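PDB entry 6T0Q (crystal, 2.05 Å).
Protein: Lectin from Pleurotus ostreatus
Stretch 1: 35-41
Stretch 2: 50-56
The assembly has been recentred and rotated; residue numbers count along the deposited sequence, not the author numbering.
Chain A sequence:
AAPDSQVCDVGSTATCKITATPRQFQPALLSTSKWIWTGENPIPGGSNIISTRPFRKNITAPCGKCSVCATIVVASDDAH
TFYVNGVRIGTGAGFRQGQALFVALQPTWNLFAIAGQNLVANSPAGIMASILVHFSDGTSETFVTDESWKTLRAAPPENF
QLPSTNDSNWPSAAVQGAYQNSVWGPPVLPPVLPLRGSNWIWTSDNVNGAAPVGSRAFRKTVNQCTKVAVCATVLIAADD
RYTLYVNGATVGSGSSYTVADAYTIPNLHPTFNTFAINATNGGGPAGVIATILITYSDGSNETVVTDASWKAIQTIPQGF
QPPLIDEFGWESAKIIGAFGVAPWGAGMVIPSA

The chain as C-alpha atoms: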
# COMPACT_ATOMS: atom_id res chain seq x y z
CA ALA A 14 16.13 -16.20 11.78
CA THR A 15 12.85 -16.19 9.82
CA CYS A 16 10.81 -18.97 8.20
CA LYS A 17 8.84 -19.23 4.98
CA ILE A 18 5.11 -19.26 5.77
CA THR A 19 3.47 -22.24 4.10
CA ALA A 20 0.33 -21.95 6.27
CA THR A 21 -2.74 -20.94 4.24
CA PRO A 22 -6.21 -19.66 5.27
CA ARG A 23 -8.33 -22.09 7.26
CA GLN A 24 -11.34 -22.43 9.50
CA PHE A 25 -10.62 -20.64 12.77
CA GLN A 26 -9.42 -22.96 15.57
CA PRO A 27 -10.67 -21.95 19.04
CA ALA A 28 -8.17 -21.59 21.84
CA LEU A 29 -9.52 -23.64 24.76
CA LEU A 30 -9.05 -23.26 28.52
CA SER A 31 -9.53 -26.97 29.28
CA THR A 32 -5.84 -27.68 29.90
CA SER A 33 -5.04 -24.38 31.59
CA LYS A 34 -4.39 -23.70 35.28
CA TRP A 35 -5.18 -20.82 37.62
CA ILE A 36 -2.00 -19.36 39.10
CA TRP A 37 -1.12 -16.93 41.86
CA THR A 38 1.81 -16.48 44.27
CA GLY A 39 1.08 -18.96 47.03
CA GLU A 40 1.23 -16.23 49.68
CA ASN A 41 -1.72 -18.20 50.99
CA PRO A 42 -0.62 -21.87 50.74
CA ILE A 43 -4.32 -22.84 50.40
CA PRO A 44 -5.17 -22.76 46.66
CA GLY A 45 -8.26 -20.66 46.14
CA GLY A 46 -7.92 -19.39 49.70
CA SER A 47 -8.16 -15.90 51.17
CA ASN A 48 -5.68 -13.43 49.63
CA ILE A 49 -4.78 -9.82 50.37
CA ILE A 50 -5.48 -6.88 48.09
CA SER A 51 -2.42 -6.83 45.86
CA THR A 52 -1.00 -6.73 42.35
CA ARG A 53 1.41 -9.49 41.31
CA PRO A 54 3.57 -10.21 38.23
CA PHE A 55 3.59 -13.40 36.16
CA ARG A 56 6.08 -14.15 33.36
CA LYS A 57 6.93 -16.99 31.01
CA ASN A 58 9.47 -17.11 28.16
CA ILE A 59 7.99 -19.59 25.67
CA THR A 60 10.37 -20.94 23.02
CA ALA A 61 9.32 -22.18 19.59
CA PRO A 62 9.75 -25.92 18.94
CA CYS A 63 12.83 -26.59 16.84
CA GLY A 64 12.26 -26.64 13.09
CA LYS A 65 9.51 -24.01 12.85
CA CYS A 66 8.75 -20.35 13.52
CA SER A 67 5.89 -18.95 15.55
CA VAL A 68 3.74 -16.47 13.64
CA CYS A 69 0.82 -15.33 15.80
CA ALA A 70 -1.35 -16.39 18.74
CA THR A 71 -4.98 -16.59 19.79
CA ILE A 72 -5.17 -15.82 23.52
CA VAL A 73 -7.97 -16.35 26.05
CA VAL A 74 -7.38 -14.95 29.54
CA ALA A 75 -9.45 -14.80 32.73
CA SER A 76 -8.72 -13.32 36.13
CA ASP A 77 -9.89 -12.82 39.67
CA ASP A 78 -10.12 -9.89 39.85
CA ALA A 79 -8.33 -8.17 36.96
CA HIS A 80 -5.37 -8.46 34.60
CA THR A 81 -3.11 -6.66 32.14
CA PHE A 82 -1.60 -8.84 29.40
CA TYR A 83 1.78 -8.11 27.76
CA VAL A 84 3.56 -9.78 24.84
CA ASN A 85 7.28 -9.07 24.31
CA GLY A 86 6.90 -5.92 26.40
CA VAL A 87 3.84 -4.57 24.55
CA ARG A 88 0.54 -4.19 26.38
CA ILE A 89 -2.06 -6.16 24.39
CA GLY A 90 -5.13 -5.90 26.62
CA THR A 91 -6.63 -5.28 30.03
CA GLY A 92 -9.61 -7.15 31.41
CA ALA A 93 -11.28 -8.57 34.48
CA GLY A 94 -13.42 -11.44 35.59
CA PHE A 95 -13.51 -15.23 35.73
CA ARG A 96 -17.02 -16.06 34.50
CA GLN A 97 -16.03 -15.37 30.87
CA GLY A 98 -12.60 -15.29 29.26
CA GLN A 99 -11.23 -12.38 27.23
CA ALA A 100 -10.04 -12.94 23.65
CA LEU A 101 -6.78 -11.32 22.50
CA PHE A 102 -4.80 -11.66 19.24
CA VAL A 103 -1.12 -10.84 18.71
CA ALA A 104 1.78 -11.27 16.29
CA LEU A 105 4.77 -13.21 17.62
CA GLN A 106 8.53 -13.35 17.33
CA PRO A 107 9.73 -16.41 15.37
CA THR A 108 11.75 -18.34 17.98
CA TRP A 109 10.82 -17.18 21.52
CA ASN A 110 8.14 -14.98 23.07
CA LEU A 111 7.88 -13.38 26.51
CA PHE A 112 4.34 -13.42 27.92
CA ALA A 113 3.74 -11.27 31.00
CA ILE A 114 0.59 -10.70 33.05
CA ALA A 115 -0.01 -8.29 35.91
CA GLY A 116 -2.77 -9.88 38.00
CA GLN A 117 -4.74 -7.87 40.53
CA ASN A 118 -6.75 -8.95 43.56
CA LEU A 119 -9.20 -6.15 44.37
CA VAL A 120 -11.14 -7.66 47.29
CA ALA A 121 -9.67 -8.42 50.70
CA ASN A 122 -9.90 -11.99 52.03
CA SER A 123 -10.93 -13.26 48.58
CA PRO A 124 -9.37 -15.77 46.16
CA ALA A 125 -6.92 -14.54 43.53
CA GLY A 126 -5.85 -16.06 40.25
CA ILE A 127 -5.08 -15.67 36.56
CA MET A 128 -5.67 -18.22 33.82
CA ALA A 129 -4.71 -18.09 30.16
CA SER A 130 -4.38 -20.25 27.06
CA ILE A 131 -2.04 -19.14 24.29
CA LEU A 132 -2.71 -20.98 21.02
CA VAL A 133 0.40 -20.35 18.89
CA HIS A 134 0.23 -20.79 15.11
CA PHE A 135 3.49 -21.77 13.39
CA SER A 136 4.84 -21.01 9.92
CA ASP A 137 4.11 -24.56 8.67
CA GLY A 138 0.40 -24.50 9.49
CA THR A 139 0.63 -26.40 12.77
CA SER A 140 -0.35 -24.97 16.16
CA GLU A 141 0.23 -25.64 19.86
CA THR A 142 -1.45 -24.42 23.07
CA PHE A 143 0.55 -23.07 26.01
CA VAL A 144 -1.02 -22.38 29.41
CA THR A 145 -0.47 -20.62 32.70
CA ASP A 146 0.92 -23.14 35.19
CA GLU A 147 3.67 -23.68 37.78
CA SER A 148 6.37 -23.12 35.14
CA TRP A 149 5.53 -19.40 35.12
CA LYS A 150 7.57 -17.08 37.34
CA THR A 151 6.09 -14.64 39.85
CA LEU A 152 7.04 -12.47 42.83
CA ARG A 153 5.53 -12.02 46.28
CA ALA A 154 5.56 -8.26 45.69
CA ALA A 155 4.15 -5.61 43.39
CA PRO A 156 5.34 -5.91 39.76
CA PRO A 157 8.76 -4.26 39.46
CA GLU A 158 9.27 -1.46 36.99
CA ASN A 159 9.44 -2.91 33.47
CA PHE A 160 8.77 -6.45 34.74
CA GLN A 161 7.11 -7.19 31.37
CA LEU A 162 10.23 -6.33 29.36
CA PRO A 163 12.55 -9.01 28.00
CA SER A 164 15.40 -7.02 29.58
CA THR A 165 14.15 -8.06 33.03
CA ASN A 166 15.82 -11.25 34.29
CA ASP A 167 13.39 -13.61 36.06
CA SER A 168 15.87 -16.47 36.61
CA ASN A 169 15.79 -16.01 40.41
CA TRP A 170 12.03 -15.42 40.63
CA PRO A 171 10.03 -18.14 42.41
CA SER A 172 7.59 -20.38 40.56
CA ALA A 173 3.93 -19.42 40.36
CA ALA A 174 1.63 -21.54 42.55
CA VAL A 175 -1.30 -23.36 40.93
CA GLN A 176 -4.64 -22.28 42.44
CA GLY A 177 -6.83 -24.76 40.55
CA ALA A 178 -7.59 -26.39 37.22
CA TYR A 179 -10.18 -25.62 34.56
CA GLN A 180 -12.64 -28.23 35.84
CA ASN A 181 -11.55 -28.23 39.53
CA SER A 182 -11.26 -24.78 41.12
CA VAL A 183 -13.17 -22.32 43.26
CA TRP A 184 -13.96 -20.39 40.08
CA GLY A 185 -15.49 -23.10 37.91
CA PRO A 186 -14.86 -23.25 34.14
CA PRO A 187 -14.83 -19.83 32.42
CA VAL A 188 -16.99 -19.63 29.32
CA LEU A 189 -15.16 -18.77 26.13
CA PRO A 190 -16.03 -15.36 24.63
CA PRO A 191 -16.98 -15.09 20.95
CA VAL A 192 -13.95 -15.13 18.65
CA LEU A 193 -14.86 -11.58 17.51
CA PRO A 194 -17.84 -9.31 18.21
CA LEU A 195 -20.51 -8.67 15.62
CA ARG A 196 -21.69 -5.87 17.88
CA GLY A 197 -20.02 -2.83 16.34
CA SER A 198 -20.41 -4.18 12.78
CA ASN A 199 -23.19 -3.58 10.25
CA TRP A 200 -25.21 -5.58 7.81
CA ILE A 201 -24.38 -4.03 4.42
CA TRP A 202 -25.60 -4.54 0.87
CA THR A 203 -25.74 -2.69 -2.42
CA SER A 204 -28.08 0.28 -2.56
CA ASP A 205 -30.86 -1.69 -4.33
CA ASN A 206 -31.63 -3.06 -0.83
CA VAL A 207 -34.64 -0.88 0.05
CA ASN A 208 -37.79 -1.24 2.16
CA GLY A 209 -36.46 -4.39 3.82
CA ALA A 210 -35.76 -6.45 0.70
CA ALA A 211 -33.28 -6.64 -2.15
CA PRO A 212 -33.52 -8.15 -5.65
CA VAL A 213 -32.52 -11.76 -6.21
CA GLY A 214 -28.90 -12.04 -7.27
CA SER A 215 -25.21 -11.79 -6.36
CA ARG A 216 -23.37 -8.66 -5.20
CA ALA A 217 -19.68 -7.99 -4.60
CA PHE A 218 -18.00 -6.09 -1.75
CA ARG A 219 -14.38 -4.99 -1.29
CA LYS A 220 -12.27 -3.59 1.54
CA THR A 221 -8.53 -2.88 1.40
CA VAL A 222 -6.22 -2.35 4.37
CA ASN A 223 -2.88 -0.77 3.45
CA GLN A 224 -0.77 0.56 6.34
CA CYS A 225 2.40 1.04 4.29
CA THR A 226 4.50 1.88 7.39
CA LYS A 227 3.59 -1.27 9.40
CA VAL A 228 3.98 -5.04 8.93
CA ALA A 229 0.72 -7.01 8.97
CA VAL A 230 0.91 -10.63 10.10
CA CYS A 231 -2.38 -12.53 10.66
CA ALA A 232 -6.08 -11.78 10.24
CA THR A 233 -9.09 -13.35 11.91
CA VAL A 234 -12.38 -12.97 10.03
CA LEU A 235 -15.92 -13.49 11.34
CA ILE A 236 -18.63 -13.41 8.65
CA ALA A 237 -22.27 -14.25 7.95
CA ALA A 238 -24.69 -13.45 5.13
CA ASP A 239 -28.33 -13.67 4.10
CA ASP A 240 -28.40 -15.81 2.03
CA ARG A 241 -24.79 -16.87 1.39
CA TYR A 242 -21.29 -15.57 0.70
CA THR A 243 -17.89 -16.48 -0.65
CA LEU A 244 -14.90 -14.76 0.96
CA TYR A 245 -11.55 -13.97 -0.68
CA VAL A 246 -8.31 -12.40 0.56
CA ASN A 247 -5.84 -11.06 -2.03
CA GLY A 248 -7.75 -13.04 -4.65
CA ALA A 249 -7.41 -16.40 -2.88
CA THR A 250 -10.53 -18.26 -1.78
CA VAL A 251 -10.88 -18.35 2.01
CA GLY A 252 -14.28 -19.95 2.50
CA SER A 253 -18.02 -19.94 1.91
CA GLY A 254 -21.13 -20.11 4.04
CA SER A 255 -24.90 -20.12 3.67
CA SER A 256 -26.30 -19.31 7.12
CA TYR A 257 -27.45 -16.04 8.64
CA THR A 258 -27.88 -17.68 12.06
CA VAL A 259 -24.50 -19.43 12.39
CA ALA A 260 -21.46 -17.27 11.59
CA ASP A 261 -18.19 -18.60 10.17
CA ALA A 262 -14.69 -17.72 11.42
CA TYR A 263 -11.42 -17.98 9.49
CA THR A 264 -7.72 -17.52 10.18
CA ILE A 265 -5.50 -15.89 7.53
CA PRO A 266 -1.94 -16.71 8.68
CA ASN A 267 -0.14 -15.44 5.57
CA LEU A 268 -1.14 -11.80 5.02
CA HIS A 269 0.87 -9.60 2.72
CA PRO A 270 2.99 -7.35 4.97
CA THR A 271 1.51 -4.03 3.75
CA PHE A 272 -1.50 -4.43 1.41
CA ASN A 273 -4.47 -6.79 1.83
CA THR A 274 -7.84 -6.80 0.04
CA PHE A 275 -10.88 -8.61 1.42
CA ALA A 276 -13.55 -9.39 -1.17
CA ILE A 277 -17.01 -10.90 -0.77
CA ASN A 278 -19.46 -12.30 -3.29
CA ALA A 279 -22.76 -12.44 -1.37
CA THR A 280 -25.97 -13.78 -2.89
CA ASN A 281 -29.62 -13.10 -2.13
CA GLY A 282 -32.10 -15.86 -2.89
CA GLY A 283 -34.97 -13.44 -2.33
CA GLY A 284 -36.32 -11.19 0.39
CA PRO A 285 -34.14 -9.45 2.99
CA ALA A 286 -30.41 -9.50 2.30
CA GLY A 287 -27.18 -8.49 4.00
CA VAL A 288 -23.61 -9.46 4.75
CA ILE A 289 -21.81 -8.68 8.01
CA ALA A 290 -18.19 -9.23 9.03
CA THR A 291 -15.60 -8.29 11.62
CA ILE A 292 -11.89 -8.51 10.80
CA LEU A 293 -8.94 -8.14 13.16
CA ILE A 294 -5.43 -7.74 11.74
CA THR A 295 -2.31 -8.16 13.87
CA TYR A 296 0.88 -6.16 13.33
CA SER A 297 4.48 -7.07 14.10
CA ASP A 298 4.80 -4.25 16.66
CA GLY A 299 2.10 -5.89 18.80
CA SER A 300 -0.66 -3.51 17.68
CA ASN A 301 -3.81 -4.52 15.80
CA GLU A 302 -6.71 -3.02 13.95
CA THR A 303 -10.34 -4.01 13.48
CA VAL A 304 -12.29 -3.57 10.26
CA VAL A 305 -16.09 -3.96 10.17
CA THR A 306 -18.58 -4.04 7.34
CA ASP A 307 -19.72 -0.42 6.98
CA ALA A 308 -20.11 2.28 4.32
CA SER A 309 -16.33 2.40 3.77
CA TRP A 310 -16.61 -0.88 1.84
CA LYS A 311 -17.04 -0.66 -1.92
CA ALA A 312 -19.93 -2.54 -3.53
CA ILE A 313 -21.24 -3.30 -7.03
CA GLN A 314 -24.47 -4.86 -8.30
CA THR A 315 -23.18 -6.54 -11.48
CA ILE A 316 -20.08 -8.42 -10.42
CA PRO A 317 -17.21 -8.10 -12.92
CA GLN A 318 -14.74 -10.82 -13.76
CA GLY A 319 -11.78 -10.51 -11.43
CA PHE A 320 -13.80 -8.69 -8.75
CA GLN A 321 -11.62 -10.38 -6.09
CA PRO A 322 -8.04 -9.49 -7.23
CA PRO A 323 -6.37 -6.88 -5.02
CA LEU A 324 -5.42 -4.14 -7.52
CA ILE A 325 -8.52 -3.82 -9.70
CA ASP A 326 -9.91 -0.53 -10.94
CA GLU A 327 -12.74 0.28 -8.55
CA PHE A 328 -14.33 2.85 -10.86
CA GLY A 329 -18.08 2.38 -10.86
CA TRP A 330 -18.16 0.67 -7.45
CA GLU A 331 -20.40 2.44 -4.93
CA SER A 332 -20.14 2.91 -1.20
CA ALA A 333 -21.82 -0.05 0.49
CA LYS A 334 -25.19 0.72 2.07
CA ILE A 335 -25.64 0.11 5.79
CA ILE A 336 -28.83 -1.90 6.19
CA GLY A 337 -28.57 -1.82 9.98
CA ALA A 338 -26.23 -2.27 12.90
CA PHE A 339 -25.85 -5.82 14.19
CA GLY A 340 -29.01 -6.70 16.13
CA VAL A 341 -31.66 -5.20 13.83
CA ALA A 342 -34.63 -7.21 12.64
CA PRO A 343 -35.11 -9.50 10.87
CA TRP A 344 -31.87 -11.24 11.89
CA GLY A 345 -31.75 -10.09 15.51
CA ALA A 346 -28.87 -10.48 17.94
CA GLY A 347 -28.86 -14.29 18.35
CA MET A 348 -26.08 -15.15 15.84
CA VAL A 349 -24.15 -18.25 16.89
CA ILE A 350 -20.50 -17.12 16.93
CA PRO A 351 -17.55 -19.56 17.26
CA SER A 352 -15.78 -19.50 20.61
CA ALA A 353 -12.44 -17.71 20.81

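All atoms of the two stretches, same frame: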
# COMPACT_ATOMS: atom_id res chain seq x y z
N TRP A 35 -5.20 -22.08 36.87
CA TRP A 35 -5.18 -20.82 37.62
C TRP A 35 -3.86 -20.71 38.37
O TRP A 35 -3.42 -21.67 39.01
CB TRP A 35 -6.34 -20.78 38.61
CG TRP A 35 -7.68 -20.73 37.97
CD1 TRP A 35 -8.54 -21.78 37.74
CD2 TRP A 35 -8.34 -19.56 37.47
NE1 TRP A 35 -9.69 -21.32 37.12
CE2 TRP A 35 -9.58 -19.96 36.94
CE3 TRP A 35 -7.98 -18.20 37.41
CZ2 TRP A 35 -10.48 -19.06 36.36
CZ3 TRP A 35 -8.87 -17.30 36.83
CH2 TRP A 35 -10.10 -17.74 36.32
N ILE A 36 -3.22 -19.54 38.32
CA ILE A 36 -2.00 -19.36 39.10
C ILE A 36 -2.08 -18.08 39.93
O ILE A 36 -2.76 -17.11 39.57
CB ILE A 36 -0.72 -19.34 38.24
CG1 ILE A 36 -0.76 -18.20 37.22
CG2 ILE A 36 -0.52 -20.71 37.58
CD1 ILE A 36 0.52 -18.13 36.35
N TRP A 37 -1.38 -18.11 41.05
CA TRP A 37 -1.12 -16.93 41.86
C TRP A 37 0.24 -17.14 42.52
O TRP A 37 1.06 -17.92 42.01
CB TRP A 37 -2.30 -16.70 42.84
CG TRP A 37 -2.30 -15.32 43.44
CD1 TRP A 37 -2.02 -14.98 44.73
CD2 TRP A 37 -2.58 -14.09 42.75
NE1 TRP A 37 -2.11 -13.62 44.89
CE2 TRP A 37 -2.45 -13.05 43.69
CE3 TRP A 37 -2.93 -13.77 41.43
CZ2 TRP A 37 -2.67 -11.71 43.36
CZ3 TRP A 37 -3.15 -12.43 41.10
CH2 TRP A 37 -3.01 -11.42 42.06
N THR A 38 0.49 -16.47 43.64
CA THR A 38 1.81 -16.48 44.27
C THR A 38 1.99 -17.59 45.30
O THR A 38 3.12 -17.97 45.58
CB THR A 38 2.07 -15.15 44.98
OG1 THR A 38 1.07 -14.93 45.98
CG2 THR A 38 2.10 -13.98 43.99
N GLY A 39 0.91 -18.07 45.91
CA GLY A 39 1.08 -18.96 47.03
C GLY A 39 1.31 -18.27 48.35
O GLY A 39 1.62 -18.94 49.35
N GLU A 40 1.17 -16.93 48.40
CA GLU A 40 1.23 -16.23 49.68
C GLU A 40 0.24 -16.82 50.68
O GLU A 40 0.53 -16.88 51.88
CB GLU A 40 0.98 -14.74 49.45
CG GLU A 40 2.23 -14.05 48.88
CD GLU A 40 1.93 -12.70 48.26
OE1 GLU A 40 1.36 -12.66 47.15
OE2 GLU A 40 2.26 -11.67 48.90
N ASN A 41 -0.91 -17.29 50.20
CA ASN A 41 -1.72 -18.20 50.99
C ASN A 41 -1.48 -19.60 50.46
O ASN A 41 -1.80 -19.87 49.29
CB ASN A 41 -3.21 -17.86 50.91
CG ASN A 41 -4.06 -18.67 51.89
OD1 ASN A 41 -3.66 -19.75 52.33
ND2 ASN A 41 -5.23 -18.16 52.24
N ILE A 50 -5.47 -7.81 49.21
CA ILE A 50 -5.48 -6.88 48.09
C ILE A 50 -4.06 -6.64 47.64
O ILE A 50 -3.19 -6.29 48.45
CB ILE A 50 -6.19 -5.58 48.49
CG1 ILE A 50 -7.68 -5.84 48.74
CG2 ILE A 50 -6.02 -4.52 47.41
CD1 ILE A 50 -8.44 -4.62 49.32
N SER A 51 -3.79 -6.83 46.35
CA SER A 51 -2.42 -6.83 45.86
C SER A 51 -2.42 -6.95 44.35
O SER A 51 -3.38 -7.44 43.74
CB SER A 51 -1.62 -7.98 46.48
OG SER A 51 -2.30 -9.21 46.32
N THR A 52 -1.30 -6.52 43.76
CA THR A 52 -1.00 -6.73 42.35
C THR A 52 0.27 -7.56 42.26
O THR A 52 1.23 -7.34 43.01
CB THR A 52 -0.82 -5.38 41.63
OG1 THR A 52 -2.01 -4.60 41.80
CG2 THR A 52 -0.55 -5.58 40.14
N ARG A 53 0.29 -8.55 41.36
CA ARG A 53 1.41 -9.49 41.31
C ARG A 53 1.81 -9.78 39.87
O ARG A 53 0.94 -9.87 38.99
CB ARG A 53 1.03 -10.81 42.01
CG ARG A 53 0.76 -10.65 43.52
CD ARG A 53 2.06 -10.25 44.23
NE ARG A 53 1.94 -10.22 45.69
CZ ARG A 53 1.93 -9.09 46.41
NH1 ARG A 53 2.00 -7.91 45.81
NH2 ARG A 53 1.84 -9.16 47.73
N PRO A 54 3.11 -9.92 39.59
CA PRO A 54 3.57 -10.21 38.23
C PRO A 54 3.67 -11.70 37.94
O PRO A 54 3.95 -12.52 38.81
CB PRO A 54 4.98 -9.59 38.20
CG PRO A 54 5.48 -9.85 39.60
CD PRO A 54 4.25 -9.71 40.51
N PHE A 55 3.46 -12.03 36.66
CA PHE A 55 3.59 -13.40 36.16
C PHE A 55 4.25 -13.34 34.78
O PHE A 55 3.84 -12.52 33.95
CB PHE A 55 2.23 -14.10 36.09
CG PHE A 55 1.53 -14.14 37.42
CD1 PHE A 55 1.78 -15.17 38.32
CD2 PHE A 55 0.68 -13.11 37.80
CE1 PHE A 55 1.18 -15.18 39.58
CE2 PHE A 55 0.06 -13.12 39.05
CZ PHE A 55 0.32 -14.15 39.95
N ARG A 56 5.25 -14.19 34.56
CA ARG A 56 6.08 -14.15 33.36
C ARG A 56 6.39 -15.56 32.89
O ARG A 56 6.63 -16.45 33.71
CB ARG A 56 7.43 -13.47 33.59
CG ARG A 56 7.47 -11.98 33.49
CD ARG A 56 8.87 -11.50 33.88
NE ARG A 56 9.94 -12.12 33.09
CZ ARG A 56 10.76 -11.45 32.28
NH1 ARG A 56 10.61 -10.14 32.14
NH2 ARG A 56 11.72 -12.08 31.61
O HOH W 1 -1.21 -11.75 47.10

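The two stretches meet through side chains, with no backbone hydrogen bond between them. Strand 35-37 and strand 51-56 run at 118° to each other, and their axes stay 8.8 Å apart at closest approach. The nearest CA atoms, those of Thr38 and Arg53, are 7.6 Å apart. Phe55, Trp37 and Arg53 bury the most surface in the contact.

Phe55 covers the most surface. Its CA-to-CB bond points toward stretch 1, and the ring lies among apolar neighbours. Ile36 CD1 sits 3.8 Å from Phe55 CD1. Trp37 CE3 is 3.6 Å from Phe55 CZ. The two aromatic rings meet obliquely, with planes at 45° and centroids 5.4 Å apart.

The CA-to-CB bond of Trp37 points away from stretch 2, but the end of the side chain comes nearer; chi1 is t. Arg53 CB lies over one face of the ring, and Trp37 CZ2 is 3.6 Å from Arg53 CG. The aliphatic part of the arginine thus packs against the indole. Thr38 adds its methyl group, with CG2 3.6 Å from Arg53 CG.

The charged end of Arg53 has a different role. It forms a salt bridge with Glu40 through two nearly linear hydrogen bonds: Arg53 NE to Glu40 OE1 at 2.9 Å, and Arg53 NH2 to Glu40 OE2 at 2.8 Å. The carboxylate meets the guanidinium at its edge, where the N-H groups point. Arg53 NH1 turns back to its own strand and donates to Thr52 O at 3.0 Å.

Thr38 helps hold Glu40 in place. Thr38 OG1 donates to Glu40 OE1 at 2.6 Å and accepts from Glu40 N at 3.1 Å. One water completes the polar side. It accepts from Trp37 NE1 at 3.0 Å and donates to Glu40 OE1 at 2.7 Å and Ser51 OG at 2.9 Å, bridging the two stretches.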